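Local structure of large ribosomal subunit protein uL10 (Thermotoga maritima, 1ZAV) at residues K13-I18 against R54-K59; K20-I25 against A70-Y75; E76-G81 against G116-G121. The protein forms part of the ribosomal stalk, as an rRNA-binding protein of the large subunit that binds L7/L12 dimers and serves the interaction of the ribosome with GTP-bound translation factors. All coordinates share one frame; numbering follows the deposited sequence.

How the contacts relate
Contacts 1 and 3 are buried, whereas contact 2 lies at the surface; all three involve one antiparallel sheet. Contact 1 sets helix 5-19 against strand 53-58, one of the two edge strands. Contact 2 uses the turn that leads from that helix into strand 24-28, and touches contact 1 where Ser-16 O packs on Ala-70 CB. Strands 24-28 and 114-119 are neighbours, so contacts 2 and 3 share backbone pairing (Ile-25 O to Phe-118 N, 2.8 Å), and 70-75 runs directly into 76-81. Chemistry follows place: a thioether on a valine and an arginine in contact 1, a water bridge in contact 2, an aromatic ring on glycine backbone in contact 3.

Contact 1: K13-I18 against R54-K59; sequences KEMSEI and RFRVVK
The flat group of this contact is the guanidinium of Arg-56, and the thioether of Met-15 comes to it obliquely, with Met-15 SD 4.0 Å from Arg-56 NH2. The two side chains run past each other in opposite directions, so the sulfur lies alongside the end of the arginine. Met-15 has CG anti to its own amide nitrogen (chi1 -174°), and bends at chi2 and chi3 turn the methyl group aside onto Val-58. There the meeting is tip to tip: Met-15 CE is 3.3 Å from Val-58 CG1, closer than usual for two carbons, and 4.0 Å from Val-58 CG2. The methyl thus rests against both branches of the valine in van der Waals contact, the tight part of a contact that is otherwise modest. Around it, Met-15 also packs on Leu-62 and Ala-66 of helix 60-69, while Val-58 reaches Leu-63 of the same helix. Backbone bonds join Arg-56 to Val-85 and Val-58 to Thr-83. On the far side of the strand, Phe-55 faces helix 35-49. This is the layered packing of an alpha/beta fold, in which helices cover both faces of an antiparallel sheet and helix 5-19 meets one of its two edge strands.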
# COMPACT_ATOMS: atom_id res chain seq x y z
N LYS A 13 -22.59 35.19 -2.37
CA LYS A 13 -23.49 34.14 -1.93
C LYS A 13 -23.44 32.97 -2.91
O LYS A 13 -23.32 31.82 -2.49
CB LYS A 13 -24.92 34.69 -1.85
CG LYS A 13 -25.97 33.66 -1.48
CD LYS A 13 -26.25 33.62 0.01
CE LYS A 13 -27.62 33.01 0.28
NZ LYS A 13 -28.70 33.77 -0.42
N GLU A 14 -23.53 33.27 -4.20
CA GLU A 14 -23.50 32.23 -5.23
C GLU A 14 -22.24 31.38 -5.09
O GLU A 14 -22.31 30.16 -5.02
CB GLU A 14 -23.54 32.86 -6.62
CG GLU A 14 -24.85 33.53 -6.95
CD GLU A 14 -24.91 34.03 -8.38
OE1 GLU A 14 -23.97 34.75 -8.81
OE2 GLU A 14 -25.90 33.71 -9.08
N MET A 15 -21.10 32.05 -5.07
CA MET A 15 -19.81 31.38 -4.95
C MET A 15 -19.75 30.56 -3.66
O MET A 15 -19.34 29.40 -3.67
CB MET A 15 -18.70 32.42 -4.95
CG MET A 15 -17.32 31.83 -4.96
SD MET A 15 -16.77 31.52 -6.63
CE MET A 15 -15.78 32.96 -6.88
N SER A 16 -20.15 31.17 -2.54
CA SER A 16 -20.13 30.50 -1.25
C SER A 16 -20.95 29.21 -1.28
O SER A 16 -20.55 28.20 -0.72
CB SER A 16 -20.67 31.42 -0.14
OG SER A 16 -19.81 32.52 0.10
N GLU A 17 -22.10 29.27 -1.94
CA GLU A 17 -22.96 28.11 -2.04
C GLU A 17 -22.29 27.05 -2.92
O GLU A 17 -22.42 25.86 -2.66
CB GLU A 17 -24.32 28.51 -2.61
CG GLU A 17 -25.10 29.43 -1.67
CD GLU A 17 -26.41 29.93 -2.26
OE1 GLU A 17 -26.38 30.55 -3.35
OE2 GLU A 17 -27.47 29.71 -1.63
N ILE A 18 -21.58 27.47 -3.96
CA ILE A 18 -20.91 26.50 -4.82
C ILE A 18 -19.85 25.78 -4.00
O ILE A 18 -19.81 24.55 -3.97
CB ILE A 18 -20.25 27.17 -6.03
CG1 ILE A 18 -21.31 27.60 -7.04
CG2 ILE A 18 -19.28 26.18 -6.70
CD1 ILE A 18 -20.75 28.42 -8.19
N ARG A 54 -15.26 23.37 -13.38
CA ARG A 54 -15.08 24.72 -13.91
C ARG A 54 -13.69 25.23 -13.59
O ARG A 54 -13.11 24.83 -12.59
CB ARG A 54 -16.10 25.67 -13.27
CG ARG A 54 -17.53 25.41 -13.69
CD ARG A 54 -17.65 25.62 -15.18
NE ARG A 54 -18.94 25.19 -15.70
CZ ARG A 54 -20.10 25.75 -15.38
NH1 ARG A 54 -20.13 26.77 -14.53
NH2 ARG A 54 -21.22 25.29 -15.92
N PHE A 55 -13.16 26.09 -14.45
CA PHE A 55 -11.86 26.72 -14.23
C PHE A 55 -12.07 28.19 -14.53
O PHE A 55 -12.26 28.58 -15.68
CB PHE A 55 -10.77 26.17 -15.17
CG PHE A 55 -9.39 26.70 -14.85
CD1 PHE A 55 -8.76 26.34 -13.66
CD2 PHE A 55 -8.75 27.59 -15.71
CE1 PHE A 55 -7.51 26.87 -13.32
CE2 PHE A 55 -7.50 28.13 -15.38
CZ PHE A 55 -6.88 27.77 -14.18
N ARG A 56 -12.05 29.02 -13.48
CA ARG A 56 -12.26 30.45 -13.65
C ARG A 56 -11.28 31.31 -12.86
O ARG A 56 -10.93 30.99 -11.72
CB ARG A 56 -13.68 30.83 -13.21
CG ARG A 56 -14.80 30.15 -13.97
CD ARG A 56 -16.13 30.84 -13.66
NE ARG A 56 -16.53 30.71 -12.26
CZ ARG A 56 -17.58 31.33 -11.72
NH1 ARG A 56 -18.35 32.12 -12.46
NH2 ARG A 56 -17.88 31.15 -10.44
N VAL A 57 -10.83 32.40 -13.48
CA VAL A 57 -9.93 33.33 -12.82
C VAL A 57 -10.87 34.16 -11.95
O VAL A 57 -11.84 34.73 -12.45
CB VAL A 57 -9.22 34.26 -13.82
CG1 VAL A 57 -8.45 35.35 -13.07
CG2 VAL A 57 -8.27 33.45 -14.70
N VAL A 58 -10.59 34.22 -10.65
CA VAL A 58 -11.44 34.97 -9.74
C VAL A 58 -10.65 35.85 -8.78
O VAL A 58 -9.67 35.41 -8.16
CB VAL A 58 -12.33 34.02 -8.91
CG1 VAL A 58 -13.27 34.83 -8.02
CG2 VAL A 58 -13.13 33.12 -9.84
N LYS A 59 -11.08 37.10 -8.66
CA LYS A 59 -10.45 38.06 -7.77
C LYS A 59 -10.33 37.49 -6.36
O LYS A 59 -11.26 36.86 -5.85
CB LYS A 59 -11.27 39.35 -7.75
CG LYS A 59 -12.75 39.11 -7.47
CD LYS A 59 -13.49 40.41 -7.22
CE LYS A 59 -12.94 41.14 -6.00
NZ LYS A 59 -11.57 41.69 -6.23

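Contact 2: K20-I25 against A70-Y75; sequences KKTSLI and AEYEGY
Tyr-72 and Ile-25 are brought together by their first torsions, each of which puts CG or CG1 anti to the carbonyl carbon (chi1 -78° and -64°); the isoleucine chain then continues extended to CD1 and approaches the phenol from the opposite direction, obliquely to the ring. Ile-25 CD1 lies 3.5 Å from Tyr-72 OH and 3.7 Å from Tyr-72 CZ, so the methyl lies by the hydroxyl end of the ring rather than its centre.

The polar half of the contact passes through water. Thr-22 carries OG1 between its amide nitrogen and carbonyl carbon (chi1 49°), which turns the hydroxyl to the tyrosine, yet Thr-22 OG1 and Tyr-72 OH stay 3.8 Å apart. A single water fills the role of bridge: it donates to Tyr-72 OH at 2.6 Å and to Thr-22 O at 2.9 Å, and is hydrogen-bonded to Thr-22 OG1 at 2.8 Å. It sits at the edge of the phenol ring, in its plane. Tyr-72 OH also bonds to Phe-19 O at the end of helix 5-19, so the hydroxyl is gripped by two partners, which should fix where the ring ends. Phe-118 adds an edge-to-face contact to the same ring.

Toward solvent the packing is lighter. The aliphatic part of Lys-20 lies beside Ala-70, Lys-20 CG to Ala-70 CB 4.0 Å, while Ala-70 CB also abuts the Tyr-72 ring edge in plane. Glu-71, with positive phi, closes helix 60-69 in a Schellman motif and starts the loop that leads on to strand 83-88. Two helix ends therefore come together here, the C-terminus of 5-19 and the Schellman-capped end of 60-69, pinned by a water-bridged tyrosine beside the first strand of the alpha/beta domain.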
# COMPACT_ATOMS: atom_id res chain seq x y z
N LYS A 20 -19.73 25.18 -1.07
CA LYS A 20 -20.31 24.34 -0.03
C LYS A 20 -20.64 22.95 -0.56
O LYS A 20 -20.89 22.03 0.21
CB LYS A 20 -21.60 24.96 0.53
CG LYS A 20 -21.38 26.12 1.49
CD LYS A 20 -22.68 26.49 2.19
CE LYS A 20 -23.22 25.33 3.02
NZ LYS A 20 -24.59 25.60 3.55
N LYS A 21 -20.63 22.78 -1.88
CA LYS A 21 -20.94 21.47 -2.44
C LYS A 21 -19.85 20.84 -3.30
O LYS A 21 -20.01 19.74 -3.80
CB LYS A 21 -22.23 21.55 -3.27
CG LYS A 21 -22.06 22.13 -4.66
CD LYS A 21 -23.20 21.64 -5.57
CE LYS A 21 -22.96 22.00 -7.03
NZ LYS A 21 -23.91 21.29 -7.94
N THR A 22 -18.74 21.55 -3.47
CA THR A 22 -17.62 21.06 -4.28
C THR A 22 -16.84 19.94 -3.61
O THR A 22 -16.80 19.84 -2.38
CB THR A 22 -16.64 22.19 -4.58
OG1 THR A 22 -16.33 22.87 -3.35
CG2 THR A 22 -17.25 23.16 -5.58
N SER A 23 -16.21 19.09 -4.43
CA SER A 23 -15.41 17.98 -3.92
C SER A 23 -13.93 18.31 -4.13
O SER A 23 -13.05 17.61 -3.65
CB SER A 23 -15.78 16.68 -4.64
OG SER A 23 -15.39 16.72 -6.01
N LEU A 24 -13.69 19.40 -4.84
CA LEU A 24 -12.34 19.87 -5.12
C LEU A 24 -12.35 21.37 -5.38
O LEU A 24 -13.24 21.90 -6.04
CB LEU A 24 -11.75 19.15 -6.35
CG LEU A 24 -10.50 19.83 -6.94
CD1 LEU A 24 -9.34 19.66 -5.96
CD2 LEU A 24 -10.11 19.22 -8.29
N ILE A 25 -11.35 22.04 -4.82
CA ILE A 25 -11.12 23.46 -5.01
C ILE A 25 -9.59 23.51 -5.09
O ILE A 25 -8.91 23.23 -4.11
CB ILE A 25 -11.60 24.32 -3.80
CG1 ILE A 25 -13.12 24.22 -3.63
CG2 ILE A 25 -11.23 25.78 -4.03
CD1 ILE A 25 -13.67 24.96 -2.39
N ALA A 70 -18.26 29.87 3.51
CA ALA A 70 -18.50 28.44 3.30
C ALA A 70 -17.87 27.71 4.48
O ALA A 70 -17.92 26.48 4.57
CB ALA A 70 -17.88 27.98 1.99
N GLU A 71 -17.25 28.48 5.36
CA GLU A 71 -16.60 27.98 6.56
C GLU A 71 -15.31 27.17 6.33
O GLU A 71 -15.11 26.11 6.92
CB GLU A 71 -17.60 27.18 7.40
CG GLU A 71 -18.82 28.04 7.76
CD GLU A 71 -19.71 27.45 8.83
OE1 GLU A 71 -20.79 28.02 9.07
OE2 GLU A 71 -19.33 26.43 9.45
N TYR A 72 -14.46 27.70 5.46
CA TYR A 72 -13.17 27.08 5.19
C TYR A 72 -12.12 27.81 6.02
O TYR A 72 -12.30 28.98 6.36
CB TYR A 72 -12.80 27.22 3.71
CG TYR A 72 -13.51 26.26 2.80
CD1 TYR A 72 -14.86 26.43 2.47
CD2 TYR A 72 -12.84 25.15 2.27
CE1 TYR A 72 -15.52 25.53 1.63
CE2 TYR A 72 -13.50 24.25 1.43
CZ TYR A 72 -14.83 24.44 1.12
OH TYR A 72 -15.48 23.55 0.29
N GLU A 73 -11.04 27.12 6.36
CA GLU A 73 -9.97 27.74 7.13
C GLU A 73 -8.62 27.36 6.54
O GLU A 73 -8.50 26.33 5.88
CB GLU A 73 -10.03 27.31 8.59
CG GLU A 73 -11.33 27.64 9.28
CD GLU A 73 -11.17 27.79 10.78
OE1 GLU A 73 -10.57 28.79 11.21
OE2 GLU A 73 -11.64 26.89 11.52
N GLY A 74 -7.62 28.21 6.77
CA GLY A 74 -6.28 27.96 6.27
C GLY A 74 -6.12 28.00 4.75
O GLY A 74 -5.32 27.24 4.20
N TYR A 75 -6.86 28.88 4.09
CA TYR A 75 -6.81 29.01 2.63
C TYR A 75 -6.15 30.32 2.19
O TYR A 75 -5.78 30.48 1.02
CB TYR A 75 -8.23 28.96 2.07
CG TYR A 75 -9.14 30.01 2.67
CD1 TYR A 75 -9.11 31.33 2.21
CD2 TYR A 75 -9.99 29.71 3.74
CE1 TYR A 75 -9.89 32.32 2.80
CE2 TYR A 75 -10.78 30.69 4.33
CZ TYR A 75 -10.73 31.99 3.86
OH TYR A 75 -11.49 32.97 4.44
O HOH W 1 -14.79 21.66 -1.37

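Contact 3: E76-G81 against G116-G121; sequences EEFLKG and GGFLEG
Phe-78 presses its ring against the backbone of Gly-116 and Gly-117, and this is the tight part of the contact. Its chi1 of -64° sets CG anti to the carbonyl carbon and swings the ring from the short 3-10 turn to the strand. One face then lies on the peptide between the two glycines: Phe-78 CZ is 3.5 Å from Gly-117 N, Phe-78 CE2 is 3.8 Å from Gly-116 CA, and Gly-116 C stands above the rim rather than the centre. Gly-116 has no side chain to hold the ring off, so the aromatic face settles directly on the main chain. The opposite face is covered by Glu-77 CG over the ring centre, which leaves Phe-78 sandwiched between a peptide and the aliphatic part of its neighbour.

Phe-118 meets the same ring much more loosely. Its CE1 comes to the edge of Phe-78, near the ring plane, with Phe-118 CE1 to Phe-78 CE1 at 4.3 Å, an ordinary contact and not a stack. Phe-27 of the adjacent strand adds a third aromatic ring, turned about 20° from the plane of Phe-78.

The outer side of the turn is polar and exposed. Leu-79 N bonds to Glu-76 O at 3.1 Å, and Lys-80 NZ makes a weak bond to the same oxygen. Glu-77 OE1 forms a salt bridge with Lys-123 NZ, and Phe-78 O accepts from Lys-115 NZ, so charged groups line the outer side of the turn while its phenylalanine is buried. Across the two segments the contact is van der Waals, an aromatic face on a peptide and one ring near another; the fit therefore depends on shape, with the glycine backbone serving as a flat seat for one aromatic side chain at strand 114-119.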
# COMPACT_ATOMS: atom_id res chain seq x y z
N GLU A 76 -6.00 31.25 3.13
CA GLU A 76 -5.41 32.56 2.84
C GLU A 76 -4.08 32.49 2.08
O GLU A 76 -3.81 33.33 1.21
CB GLU A 76 -5.21 33.34 4.14
CG GLU A 76 -6.48 33.62 4.94
CD GLU A 76 -6.97 32.42 5.75
OE1 GLU A 76 -7.97 32.57 6.48
OE2 GLU A 76 -6.36 31.33 5.66
N GLU A 77 -3.25 31.51 2.41
CA GLU A 77 -1.96 31.36 1.75
C GLU A 77 -2.09 31.02 0.26
O GLU A 77 -1.13 31.13 -0.49
CB GLU A 77 -1.13 30.26 2.44
CG GLU A 77 -1.88 28.96 2.65
CD GLU A 77 -0.94 27.81 2.98
OE1 GLU A 77 -1.42 26.78 3.48
OE2 GLU A 77 0.27 27.95 2.73
N PHE A 78 -3.29 30.62 -0.14
CA PHE A 78 -3.57 30.26 -1.54
C PHE A 78 -4.04 31.44 -2.38
O PHE A 78 -4.12 31.33 -3.61
CB PHE A 78 -4.64 29.16 -1.61
CG PHE A 78 -4.23 27.85 -0.99
CD1 PHE A 78 -5.13 27.13 -0.21
CD2 PHE A 78 -2.96 27.32 -1.21
CE1 PHE A 78 -4.78 25.89 0.33
CE2 PHE A 78 -2.60 26.08 -0.67
CZ PHE A 78 -3.51 25.37 0.10
N LEU A 79 -4.36 32.56 -1.74
CA LEU A 79 -4.88 33.72 -2.45
C LEU A 79 -3.94 34.91 -2.63
O LEU A 79 -4.38 36.05 -2.73
CB LEU A 79 -6.16 34.20 -1.77
CG LEU A 79 -7.22 33.13 -1.53
CD1 LEU A 79 -8.41 33.75 -0.79
CD2 LEU A 79 -7.66 32.52 -2.86
N LYS A 80 -2.64 34.63 -2.66
CA LYS A 80 -1.66 35.70 -2.83
C LYS A 80 -1.45 36.00 -4.31
O LYS A 80 -0.76 35.26 -5.01
CB LYS A 80 -0.34 35.30 -2.17
CG LYS A 80 -0.41 35.20 -0.65
CD LYS A 80 -0.77 36.55 -0.03
CE LYS A 80 -0.70 36.52 1.50
NZ LYS A 80 -1.71 35.62 2.13
N GLY A 81 -2.06 37.08 -4.78
CA GLY A 81 -1.94 37.49 -6.17
C GLY A 81 -3.09 36.95 -7.00
O GLY A 81 -3.89 36.16 -6.50
N GLY A 116 -2.16 24.50 -4.54
CA GLY A 116 -2.77 23.62 -3.56
C GLY A 116 -4.27 23.84 -3.49
O GLY A 116 -4.84 24.43 -4.41
N GLY A 117 -4.92 23.38 -2.43
CA GLY A 117 -6.35 23.56 -2.31
C GLY A 117 -7.00 22.61 -1.32
O GLY A 117 -6.40 22.24 -0.32
N PHE A 118 -8.24 22.22 -1.61
CA PHE A 118 -8.97 21.31 -0.74
C PHE A 118 -9.55 20.17 -1.54
O PHE A 118 -10.19 20.37 -2.58
CB PHE A 118 -10.11 22.04 -0.01
CG PHE A 118 -9.64 23.16 0.86
CD1 PHE A 118 -9.44 24.43 0.34
CD2 PHE A 118 -9.38 22.94 2.22
CE1 PHE A 118 -8.99 25.48 1.15
CE2 PHE A 118 -8.93 23.97 3.03
CZ PHE A 118 -8.73 25.25 2.50
N LEU A 119 -9.35 18.96 -1.05
CA LEU A 119 -9.85 17.78 -1.73
C LEU A 119 -10.76 17.03 -0.77
O LEU A 119 -10.32 16.56 0.28
CB LEU A 119 -8.69 16.90 -2.19
CG LEU A 119 -8.93 15.97 -3.38
CD1 LEU A 119 -7.61 15.31 -3.78
CD2 LEU A 119 -9.97 14.91 -3.04
N GLU A 120 -12.04 16.93 -1.12
CA GLU A 120 -13.02 16.25 -0.30
C GLU A 120 -12.95 16.73 1.15
O GLU A 120 -12.96 15.94 2.09
CB GLU A 120 -12.82 14.73 -0.42
CG GLU A 120 -12.99 14.27 -1.87
CD GLU A 120 -12.97 12.76 -2.08
OE1 GLU A 120 -13.17 12.33 -3.24
OE2 GLU A 120 -12.76 12.00 -1.10
N GLY A 121 -12.87 18.05 1.30
CA GLY A 121 -12.81 18.66 2.62
C GLY A 121 -11.47 18.60 3.31
O GLY A 121 -11.38 18.91 4.51